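Side-chain contact in phycocyanobilin lyase subunit beta (Nostoc sp. PCC 7120, PDB 5N3U), which pairs with the alpha subunit CpcE to form a lyase and is probably required for attaching the bilin chromophore to the phycocyanin alpha chain: residues B[78-81]-B[82-86]. Residues are numbered along the deposited sequence; the frame is centred on the assembly and turned at random.
Sequences ARAY and SIRTL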
loop_
_atom_site.group_PDB
_atom_site.type_symbol
_atom_site.label_atom_id
_atom_site.label_comp_id
_atom_site.label_asym_id
_atom_site.label_seq_id
_atom_site.Cartn_x
_atom_site.Cartn_y
_atom_site.Cartn_z
ATOM N N ALA B 78 -10.003 -0.179 4.943
ATOM C CA ALA B 78 -11.487 -0.267 4.757
ATOM C C ALA B 78 -11.897 -1.451 3.952
ATOM O O ALA B 78 -12.857 -2.157 4.264
ATOM C CB ALA B 78 -11.950 0.976 4.076
ATOM N N ARG B 79 -11.110 -1.735 2.904
ATOM C CA ARG B 79 -11.406 -2.807 1.990
ATOM C C ARG B 79 -11.400 -4.159 2.674
ATOM O O ARG B 79 -12.218 -5.033 2.342
ATOM C CB ARG B 79 -10.431 -2.716 0.798
ATOM C CG ARG B 79 -10.696 -3.698 -0.276
ATOM C CD ARG B 79 -10.032 -3.281 -1.617
ATOM N NE ARG B 79 -8.574 -3.376 -1.594
ATOM C CZ ARG B 79 -7.694 -2.358 -1.471
ATOM N NH1 ARG B 79 -6.407 -2.632 -1.474
ATOM N NH2 ARG B 79 -8.088 -1.073 -1.292
ATOM N N ALA B 80 -10.509 -4.340 3.644
ATOM C CA ALA B 80 -10.376 -5.550 4.324
ATOM C C ALA B 80 -11.678 -5.834 5.099
ATOM O O ALA B 80 -12.082 -6.949 5.202
ATOM C CB ALA B 80 -9.235 -5.462 5.301
ATOM N N TYR B 81 -12.287 -4.797 5.653
ATOM C CA TYR B 81 -13.561 -4.916 6.363
ATOM C C TYR B 81 -14.666 -5.263 5.424
ATOM O O TYR B 81 -15.508 -6.108 5.770
ATOM C CB TYR B 81 -13.937 -3.626 7.132
ATOM C CG TYR B 81 -13.142 -3.471 8.390
ATOM C CD1 TYR B 81 -13.386 -4.313 9.484
ATOM C CD2 TYR B 81 -12.173 -2.472 8.523
ATOM C CE1 TYR B 81 -12.658 -4.176 10.673
ATOM C CE2 TYR B 81 -11.427 -2.309 9.711
ATOM C CZ TYR B 81 -11.669 -3.194 10.771
ATOM O OH TYR B 81 -10.979 -3.031 11.970
ATOM N N SER B 82 -14.713 -4.682 4.234
ATOM C CA SER B 82 -15.722 -5.080 3.251
ATOM C C SER B 82 -15.620 -6.561 2.946
ATOM O O SER B 82 -16.601 -7.285 2.936
ATOM C CB SER B 82 -15.634 -4.301 1.972
ATOM O OG SER B 82 -15.994 -2.969 2.173
ATOM N N ILE B 83 -14.418 -7.001 2.674
ATOM C CA ILE B 83 -14.183 -8.375 2.314
ATOM C C ILE B 83 -14.513 -9.306 3.477
ATOM O O ILE B 83 -15.061 -10.375 3.288
ATOM C CB ILE B 83 -12.768 -8.590 1.858
ATOM C CG1 ILE B 83 -12.454 -7.692 0.631
ATOM C CG2 ILE B 83 -12.576 -10.081 1.565
ATOM C CD1 ILE B 83 -13.347 -7.930 -0.551
ATOM N N ARG B 84 -14.106 -8.930 4.690
ATOM C CA ARG B 84 -14.420 -9.729 5.852
ATOM C C ARG B 84 -15.966 -9.877 6.084
ATOM O O ARG B 84 -16.462 -10.927 6.474
ATOM C CB ARG B 84 -13.710 -9.191 7.090
ATOM C CG ARG B 84 -13.716 -10.178 8.280
ATOM C CD ARG B 84 -12.739 -9.807 9.409
ATOM N NE ARG B 84 -11.448 -9.291 8.904
ATOM C CZ ARG B 84 -11.033 -8.026 8.879
ATOM N NH1 ARG B 84 -11.790 -7.031 9.269
ATOM N NH2 ARG B 84 -9.820 -7.741 8.399
ATOM N N THR B 85 -16.678 -8.809 5.862
ATOM C CA THR B 85 -18.072 -8.745 6.032
ATOM C C THR B 85 -18.761 -9.587 4.991
ATOM O O THR B 85 -19.630 -10.424 5.326
ATOM C CB THR B 85 -18.530 -7.325 5.922
ATOM O OG1 THR B 85 -17.869 -6.546 6.915
ATOM C CG2 THR B 85 -19.983 -7.211 6.136
ATOM N N LEU B 86 -18.373 -9.455 3.740
ATOM C CA LEU B 86 -18.863 -10.393 2.714
ATOM C C LEU B 86 -18.575 -11.822 2.999
ATOM O O LEU B 86 -19.443 -12.682 2.774
ATOM C CB LEU B 86 -18.262 -10.030 1.332
ATOM C CG LEU B 86 -18.794 -8.815 0.732
ATOM C CD1 LEU B 86 -17.838 -8.198 -0.296
ATOM C CD2 LEU B 86 -20.203 -9.048 0.210
#
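Arg84 lies alongside Tyr81, one helical turn back, and the two side chains run in a common direction. Arg84 NH1 approaches the ring obliquely, 3.2 Å from Tyr81 CD1, and the guanidinium stands perpendicular to the ring (planes 90° apart), its own edge turned to that carbon. With CG anti to the backbone N (chi1 -166°) and a bend at chi3, the chain folds back along the helix, laying one guanidinium face against Ala80 O. The small methyl of Ala80 probably helps leave room for Arg84 NH2, 3.9 Å from Ala80 CB. Meanwhile Arg84 NE donates to Leu276 O of the alpha subunit, so an alanine here would probably leave that carbonyl without this donor and take away the guanidinium beside the tyrosine ring.

Hydrogen bonding serves the helix itself. Arg84 N donates to Ala80 O at 2.9 Å, and the same i to i+4 pattern joins Ser82 to Ala78 and Ile83 to Arg79. Tyr81 O is gripped twice, by Thr85 N and by Thr85 OG1 (2.7 Å), from opposite faces of its plane. Threonine can do this because OG1 sits beside its own backbone N (chi1 -59°); the buried hydroxyl also bonds Ser53.

In apolar packing, the broad Tyr81 ring meets both the Phe41 ring, in the loop after helix 34-40, and Ala49 of helix 46-59, whereas branched Ile83 fits against small Ala113 and Ala114 of helix 108-118. Helix 76-89 is thus packed between neighbours in an all-helical HEAT-repeat solenoid, with Arg79 (salt-bridged to Asp105 and to Glu8 of the alpha subunit) and Arg84 reaching CpcE.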